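Local coordinates for epsin-1 (Saccharomyces cerevisiae, PDB 5LOZ), which binds membranes rich in phosphatidylinositol 4,5- and 3,5-bisphosphate through its ENTH domain, and is required for endocytosis and for localization of actin, at residues T91-R96 with K112-T117; K48-K53 with K62-I67; W81-L86 with A118-D123. All coordinates share one frame; numbering follows the deposited sequence. Where two conformers were deposited one is given.

Overall arrangement
Everything here lies in the ENTH domain, an all-helical superhelix. Coming from the N terminus, interaction 2 closes first: the end of helix 36-50 folds back on helix 57-73 across a short connection. The chain then runs through helix 76-84, where interaction 3 opens, and through helix 86-91 to residues 91-96, where interaction 1 opens. Helix 106-121 and the turn after it close both, interaction 1 at 112-117 and interaction 3 at 118-123, so interaction 1 is nested inside the loop of interaction 3. The three touch one another: Leu92 meets Leu50, Thr117 meets Leu86, and Ile67 of helix 57-73 touches both Leu116 of helix 106-121 and Cys82 of helix 76-84.

Interaction 1. Residues T91-R96 with K112-T117; sequences TLKEFR and KAKELT
Lys93 and Ala113 bring the two backbones to 5.0 Å between their CA atoms, where the chain leaving helix 86-91 passes the middle of helix 106-121. An alanine on the helix is what lets them come so close: its methyl points toward the loop, with Ala113 CB 3.6 Å from Lys93 N and 3.9 Å from Leu92 CB. Lys93 does most of the work from the loop side. Its CG lies anti to its own carbonyl carbon (chi1 -68°), and the chain then bends at chi3 (60°), so that it crosses the side chains of Lys114 and Thr117 obliquely. On the way Lys93 CG passes 3.9 Å from Lys114 CG, and further out Lys93 CD reaches 3.6 Å from Thr117 OG1. Lys114 diverges from it: its extended chain runs past the loop backbone, putting Lys114 CE 3.3 Å from Lys93 O. Its ammonium ends near the carboxylate of Glu94, with Lys114 NZ 4.6 Å from Glu94 OE1, too far for a salt bridge. An alanine in place of Lys93 would probably leave Thr117 OG1 without the CD that lies against it and Lys114 CG with less cover, opening a gap at this edge. Behind it, Leu92 turns inward onto Ile60 of helix 57-73 and Val109 of helix 106-121, while Thr117 also packs on Leu86 and Ile89 of helix 86-91.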
# COMPACT_ATOMS: atom_id res chain seq x y z
N THR A 91 -10.46 5.90 6.40
CA THR A 91 -10.78 7.32 6.21
C THR A 91 -10.50 7.76 4.77
O THR A 91 -11.15 8.70 4.26
CB THR A 91 -10.10 8.27 7.20
OG1 THR A 91 -8.68 8.32 6.97
CG2 THR A 91 -10.37 7.84 8.61
N LEU A 92 -9.64 7.03 4.08
CA LEU A 92 -9.19 7.41 2.73
C LEU A 92 -10.23 7.01 1.69
O LEU A 92 -10.14 7.40 0.54
CB LEU A 92 -7.79 6.85 2.45
CG LEU A 92 -6.61 7.56 3.15
CD1 LEU A 92 -5.33 6.75 2.96
CD2 LEU A 92 -6.39 8.98 2.60
N LYS A 93 -11.21 6.21 2.09
CA LYS A 93 -12.33 5.87 1.23
C LYS A 93 -13.08 7.15 0.80
O LYS A 93 -13.75 7.17 -0.21
CB LYS A 93 -13.29 4.96 1.97
CG LYS A 93 -12.71 3.59 2.25
CD LYS A 93 -13.59 2.75 3.15
CE LYS A 93 -14.93 2.55 2.55
NZ LYS A 93 -15.75 1.54 3.31
N GLU A 94 -12.93 8.21 1.60
CA GLU A 94 -13.56 9.49 1.38
C GLU A 94 -12.60 10.65 1.11
O GLU A 94 -13.03 11.79 1.09
CB GLU A 94 -14.50 9.83 2.55
CG GLU A 94 -15.84 9.11 2.53
CD GLU A 94 -16.59 9.26 1.19
OE1 GLU A 94 -16.99 8.24 0.59
OE2 GLU A 94 -16.76 10.41 0.72
N PHE A 95 -11.32 10.34 0.85
CA PHE A 95 -10.32 11.32 0.50
C PHE A 95 -10.79 12.12 -0.72
O PHE A 95 -11.37 11.59 -1.66
CB PHE A 95 -8.98 10.65 0.19
CG PHE A 95 -7.91 11.57 -0.29
CD1 PHE A 95 -7.10 12.25 0.61
CD2 PHE A 95 -7.67 11.74 -1.65
CE1 PHE A 95 -6.12 13.12 0.16
CE2 PHE A 95 -6.66 12.57 -2.09
CZ PHE A 95 -5.87 13.25 -1.21
N ARG A 96 -10.49 13.40 -0.74
CA ARG A 96 -10.90 14.25 -1.87
C ARG A 96 -9.76 15.16 -2.31
O ARG A 96 -9.02 15.68 -1.49
CB ARG A 96 -12.13 15.13 -1.50
CG ARG A 96 -13.28 14.34 -0.87
CD ARG A 96 -14.55 15.21 -0.76
NE ARG A 96 -15.03 15.62 -2.08
CZ ARG A 96 -15.79 14.87 -2.86
NH1 ARG A 96 -16.22 13.69 -2.44
NH2 ARG A 96 -16.13 15.31 -4.07
N LYS A 112 -8.89 2.84 -4.57
CA LYS A 112 -7.88 1.97 -3.94
C LYS A 112 -8.15 1.65 -2.45
O LYS A 112 -8.01 0.49 -2.02
CB LYS A 112 -6.49 2.56 -4.15
CG LYS A 112 -6.03 2.43 -5.60
CD LYS A 112 -4.74 3.17 -5.85
CE LYS A 112 -4.35 3.14 -7.33
NZ LYS A 112 -4.14 1.75 -7.82
N ALA A 113 -8.56 2.66 -1.69
CA ALA A 113 -8.92 2.47 -0.28
C ALA A 113 -10.16 1.57 -0.21
O ALA A 113 -10.20 0.63 0.60
CB ALA A 113 -9.16 3.80 0.42
N LYS A 114 -11.15 1.81 -1.06
CA LYS A 114 -12.41 1.04 -1.01
C LYS A 114 -12.14 -0.42 -1.40
O LYS A 114 -12.73 -1.34 -0.81
CB LYS A 114 -13.47 1.63 -1.91
CG LYS A 114 -14.07 2.95 -1.40
CD LYS A 114 -14.99 3.55 -2.42
CE LYS A 114 -15.25 5.03 -2.17
NZ LYS A 114 -16.26 5.66 -3.15
N GLU A 115 -11.25 -0.65 -2.39
CA GLU A 115 -10.88 -2.01 -2.76
C GLU A 115 -10.19 -2.73 -1.63
O GLU A 115 -10.48 -3.91 -1.33
CB GLU A 115 -9.96 -2.00 -4.00
CG GLU A 115 -10.68 -1.68 -5.27
CD GLU A 115 -9.74 -1.60 -6.47
OE1 GLU A 115 -8.56 -1.17 -6.31
OE2 GLU A 115 -10.20 -1.95 -7.58
N LEU A 116 -9.29 -2.04 -0.97
CA LEU A 116 -8.48 -2.66 0.10
C LEU A 116 -9.35 -3.06 1.28
O LEU A 116 -9.27 -4.21 1.75
CB LEU A 116 -7.34 -1.74 0.49
CG LEU A 116 -6.31 -2.11 1.51
CD1 LEU A 116 -5.70 -3.50 1.26
CD2 LEU A 116 -5.24 -0.95 1.49
N THR A 117 -10.22 -2.16 1.72
CA THR A 117 -11.13 -2.46 2.82
C THR A 117 -12.18 -3.50 2.49
O THR A 117 -12.53 -4.36 3.34
CB THR A 117 -11.83 -1.16 3.38
OG1 THR A 117 -12.65 -0.59 2.37
CG2 THR A 117 -10.79 -0.13 3.82

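Interaction 2. Residues K48-K53 with K62-I67; sequences KRLNDK and KALTVI
Leu50 and Ile67 meet tip to tip, and this apolar contact leads a group of aliphatic ones between the end of helix 36-50 and helix 57-73. Leu50 CD2 stands 3.5 Å from Ile67 CD1, a closeness that may reflect how Leu50 was modelled. The other branch, Leu50 CD1, lies 3.8 Å from Ala63 CB and also meets Leu64, whose side chain it crosses at about a right angle, with Leu50 CD1 3.8 Å from Leu64 CD2. Leu50 thus divides its two methyls among three residues; its chi1 of -114° is far from staggered, so the placing of its two branches is best taken with some caution. Ala63 also receives the root of Arg49, CB to CB at 3.8 Å; the small methyl allows the approach.

The polar groups look elsewhere. Arg49 starts toward helix 57-73, but its chain bends at chi2 (-64°) and carries the guanidinium away, where NE bonds to Thr14 OG1 and NH2 to Arg11 O. Past the helix end, Asp52 OD1 accepts from Lys53 N at 3.1 Å, using the lone pair turned away from its other oxygen, while OD2 bonds to His59 ND1.

Consecutive helices joined by a short loop and packed against each other, as here, build the alpha-alpha superhelix of the ENTH domain.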
# COMPACT_ATOMS: atom_id res chain seq x y z
N LYS A 48 3.67 6.48 6.88
CA LYS A 48 3.99 7.88 6.58
C LYS A 48 3.38 8.38 5.27
O LYS A 48 2.86 9.46 5.22
CB LYS A 48 5.51 8.12 6.58
CG LYS A 48 6.12 8.09 7.98
CD LYS A 48 7.61 7.84 7.94
CE LYS A 48 8.21 7.91 9.34
NZ LYS A 48 9.54 7.25 9.34
N ARG A 49 3.48 7.59 4.22
CA ARG A 49 3.00 8.00 2.91
C ARG A 49 1.47 8.20 2.93
O ARG A 49 0.95 9.16 2.40
CB ARG A 49 3.39 6.99 1.82
CG ARG A 49 4.85 6.88 1.49
CD ARG A 49 5.39 8.15 0.90
NE ARG A 49 6.54 7.94 0.05
CZ ARG A 49 7.50 8.82 -0.20
NH1 ARG A 49 7.51 10.01 0.39
NH2 ARG A 49 8.47 8.50 -1.03
N LEU A 50 0.78 7.25 3.57
CA LEU A 50 -0.68 7.27 3.73
C LEU A 50 -1.19 8.51 4.43
O LEU A 50 -2.30 8.96 4.21
CB LEU A 50 -1.12 6.05 4.56
CG LEU A 50 -1.96 4.92 3.98
CD1 LEU A 50 -1.96 4.95 2.52
CD2 LEU A 50 -1.57 3.50 4.64
N ASN A 51 -0.36 9.03 5.31
CA ASN A 51 -0.69 10.17 6.13
C ASN A 51 -0.28 11.50 5.52
O ASN A 51 -0.48 12.55 6.12
CB ASN A 51 -0.07 10.03 7.54
CG ASN A 51 -0.90 9.13 8.45
OD1 ASN A 51 -1.89 9.56 9.02
ND2 ASN A 51 -0.50 7.86 8.57
N ASP A 52 0.20 11.48 4.28
CA ASP A 52 0.61 12.71 3.60
C ASP A 52 -0.56 13.62 3.21
O ASP A 52 -1.71 13.20 3.12
CB ASP A 52 1.42 12.40 2.36
CG ASP A 52 2.76 13.09 2.36
OD1 ASP A 52 2.78 14.32 2.68
OD2 ASP A 52 3.77 12.39 2.05
N LYS A 53 -0.22 14.88 2.94
CA LYS A 53 -1.22 15.89 2.61
C LYS A 53 -1.75 15.73 1.18
O LYS A 53 -1.12 15.10 0.34
CB LYS A 53 -0.68 17.31 2.86
CG LYS A 53 0.44 17.78 1.95
CD LYS A 53 1.19 19.01 2.50
CE LYS A 53 0.26 20.15 2.94
NZ LYS A 53 0.18 20.27 4.44
N LYS A 62 -0.10 5.38 -4.18
CA LYS A 62 0.89 4.35 -4.46
C LYS A 62 1.12 3.45 -3.22
O LYS A 62 1.30 2.24 -3.35
CB LYS A 62 2.18 4.97 -4.95
CG LYS A 62 2.03 5.72 -6.25
CD LYS A 62 3.27 6.47 -6.62
CE LYS A 62 4.30 5.58 -7.31
NZ LYS A 62 5.49 6.38 -7.77
N ALA A 63 1.09 4.05 -2.04
CA ALA A 63 1.16 3.34 -0.79
C ALA A 63 0.02 2.31 -0.72
O ALA A 63 0.24 1.14 -0.37
CB ALA A 63 1.11 4.27 0.38
N LEU A 64 -1.18 2.72 -1.11
CA LEU A 64 -2.33 1.84 -1.11
C LEU A 64 -2.18 0.73 -2.09
O LEU A 64 -2.60 -0.42 -1.81
CB LEU A 64 -3.63 2.63 -1.37
CG LEU A 64 -4.13 3.59 -0.27
CD1 LEU A 64 -5.26 4.50 -0.82
CD2 LEU A 64 -4.63 2.81 0.98
N THR A 65 -1.57 1.02 -3.24
CA THR A 65 -1.24 -0.02 -4.25
C THR A 65 -0.24 -1.04 -3.72
O THR A 65 -0.40 -2.24 -3.92
CB THR A 65 -0.68 0.60 -5.57
OG1 THR A 65 -1.63 1.53 -6.08
CG2 THR A 65 -0.39 -0.44 -6.60
N VAL A 66 0.79 -0.54 -3.05
CA VAL A 66 1.75 -1.40 -2.41
C VAL A 66 1.05 -2.26 -1.35
O VAL A 66 1.24 -3.49 -1.33
CB VAL A 66 2.91 -0.59 -1.80
CG1 VAL A 66 3.82 -1.47 -1.02
CG2 VAL A 66 3.67 0.15 -2.91
N ILE A 67 0.23 -1.63 -0.48
CA ILE A 67 -0.46 -2.41 0.56
C ILE A 67 -1.35 -3.54 -0.02
O ILE A 67 -1.40 -4.66 0.50
CB ILE A 67 -1.22 -1.54 1.55
CG1 ILE A 67 -0.27 -0.59 2.26
CG2 ILE A 67 -2.02 -2.42 2.55
CD1 ILE A 67 -0.92 0.46 3.07

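Interaction 3. Residues W81-L86 with A118-D123; sequences WCRENL and ALLSDD
Arg83 reaches from helix 76-84 to the carbonyl of Leu120, near the end of helix 106-121, and ties together two helices of the ENTH superhelix that are well separated in sequence. The grip is end-on: both terminal nitrogens donate to the one oxygen. Arg83 NH1 to Leu120 O is the shorter and straighter bond, 2.8 Å with an N-H...O angle of 160°, and its donor is tilted from the carbonyl plane. Arg83 NH2 to Leu120 O is longer, 3.2 Å, and more bent at 136°, yet it falls in the carbonyl plane on a lone pair. The oxygen itself lies almost in the guanidinium plane, which the extended arginine chain, straight from CG to NE, carries across to it. A water extends the network: it accepts from Arg83 NH2 at 3.0 Å, donates to Leu119 O at 3.1 Å and gives a weak bond to Leu120 O. Asp123 OD2, 4.4 Å from Arg83 NH2 and well out of the guanidinium plane, probably contributes through charge alone.

The apolar half belongs to the Leu120 side chain. Its CD2 lies over one face of the guanidinium, toward the rim, while CD1 touches Cys82 CB at 3.8 Å and Leu86 CD2, at the start of helix 86-91, at 4.0 Å; the Leu86 and Leu120 side chains slide past each other in opposite directions. Cys82 continues inward onto Ile67 and Ile71 of helix 57-73.

Asp122 sits at the N-cap of helix 123-133 and forms a salt bridge with Arg125. At the end of helix 76-84, Asn85 ND2 adds a second donor to Trp81 O, this amide nitrogen also sitting over one face of the Trp81 ring, 3.2 Å above its plane and offset toward the rim.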
# COMPACT_ATOMS: atom_id res chain seq x y z
N TRP A 81 -0.89 -6.11 10.08
CA TRP A 81 -0.63 -4.69 10.17
C TRP A 81 -1.87 -3.86 9.72
O TRP A 81 -2.32 -2.99 10.44
CB TRP A 81 0.58 -4.31 9.35
CG TRP A 81 0.95 -2.88 9.44
CD1 TRP A 81 1.80 -2.31 10.35
CD2 TRP A 81 0.48 -1.80 8.61
NE1 TRP A 81 1.90 -0.95 10.13
CE2 TRP A 81 1.09 -0.62 9.07
CE3 TRP A 81 -0.42 -1.72 7.54
CZ2 TRP A 81 0.86 0.64 8.48
CZ3 TRP A 81 -0.66 -0.47 6.94
CH2 TRP A 81 -0.02 0.68 7.41
N CYS A 82 -2.40 -4.15 8.53
CA CYS A 82 -3.59 -3.52 8.03
C CYS A 82 -4.73 -3.52 9.03
O CYS A 82 -5.42 -2.50 9.17
CB CYS A 82 -4.07 -4.18 6.73
SG CYS A 82 -3.14 -3.77 5.32
N ARG A 83 -4.99 -4.66 9.67
CA ARG A 83 -6.10 -4.73 10.62
C ARG A 83 -5.83 -3.87 11.85
O ARG A 83 -6.73 -3.18 12.36
CB ARG A 83 -6.44 -6.16 11.01
CG ARG A 83 -6.81 -7.02 9.84
CD ARG A 83 -7.61 -8.24 10.27
NE ARG A 83 -7.76 -9.17 9.13
CZ ARG A 83 -8.61 -8.99 8.13
NH1 ARG A 83 -9.45 -7.96 8.13
NH2 ARG A 83 -8.65 -9.87 7.14
N GLU A 84 -4.59 -3.84 12.31
CA GLU A 84 -4.24 -2.96 13.42
C GLU A 84 -4.27 -1.49 13.04
O GLU A 84 -4.52 -0.63 13.88
CB GLU A 84 -2.84 -3.31 13.99
CG GLU A 84 -2.84 -4.36 15.04
CD GLU A 84 -3.72 -3.98 16.22
OE1 GLU A 84 -3.37 -3.06 16.98
OE2 GLU A 84 -4.79 -4.59 16.37
N ASN A 85 -4.00 -1.17 11.77
CA ASN A 85 -3.98 0.23 11.33
C ASN A 85 -5.08 0.55 10.31
O ASN A 85 -4.85 1.31 9.37
CB ASN A 85 -2.63 0.52 10.71
CG ASN A 85 -1.53 0.55 11.73
OD1 ASN A 85 -1.34 1.56 12.42
ND2 ASN A 85 -0.79 -0.54 11.85
N LEU A 86 -6.25 -0.06 10.46
CA LEU A 86 -7.29 0.05 9.43
C LEU A 86 -7.84 1.49 9.32
O LEU A 86 -8.35 1.87 8.26
CB LEU A 86 -8.43 -0.91 9.72
CG LEU A 86 -9.10 -1.74 8.61
CD1 LEU A 86 -10.60 -1.93 8.96
CD2 LEU A 86 -8.91 -1.19 7.24
N ALA A 118 -12.69 -3.48 1.26
CA ALA A 118 -13.58 -4.53 0.80
C ALA A 118 -12.87 -5.90 0.84
O ALA A 118 -13.46 -6.92 1.33
CB ALA A 118 -14.11 -4.27 -0.60
N LEU A 119 -11.63 -5.96 0.34
CA LEU A 119 -10.88 -7.18 0.36
C LEU A 119 -10.61 -7.67 1.79
O LEU A 119 -10.70 -8.88 2.07
CB LEU A 119 -9.58 -7.05 -0.41
CG LEU A 119 -8.70 -8.30 -0.52
CD1 LEU A 119 -9.50 -9.51 -1.13
CD2 LEU A 119 -7.39 -8.04 -1.37
N LEU A 120 -10.26 -6.75 2.67
CA LEU A 120 -10.00 -7.06 4.07
C LEU A 120 -11.24 -7.54 4.85
O LEU A 120 -11.10 -8.21 5.88
CB LEU A 120 -9.38 -5.86 4.81
CG LEU A 120 -7.93 -5.55 4.43
CD1 LEU A 120 -7.50 -4.19 5.02
CD2 LEU A 120 -7.01 -6.71 4.94
N SER A 121 -12.42 -7.21 4.34
CA SER A 121 -13.67 -7.71 4.90
C SER A 121 -14.06 -9.06 4.33
O SER A 121 -14.84 -9.80 4.94
CB SER A 121 -14.81 -6.71 4.69
OG SER A 121 -14.67 -5.56 5.54
N ASP A 122 -13.51 -9.41 3.16
CA ASP A 122 -13.89 -10.59 2.43
C ASP A 122 -12.87 -11.70 2.66
O ASP A 122 -12.04 -12.00 1.77
CB ASP A 122 -14.04 -10.23 0.94
CG ASP A 122 -14.77 -11.33 0.12
OD1 ASP A 122 -14.91 -12.48 0.57
OD2 ASP A 122 -15.17 -11.02 -1.01
N ASP A 123 -12.94 -12.33 3.84
CA ASP A 123 -11.97 -13.36 4.19
C ASP A 123 -11.95 -14.50 3.17
O ASP A 123 -10.91 -15.06 2.86
CB ASP A 123 -12.26 -13.96 5.58
CG ASP A 123 -12.11 -12.95 6.69
OD1 ASP A 123 -12.72 -11.88 6.61
OD2 ASP A 123 -11.43 -13.27 7.64
O HOH W 1 -10.07 -10.49 4.62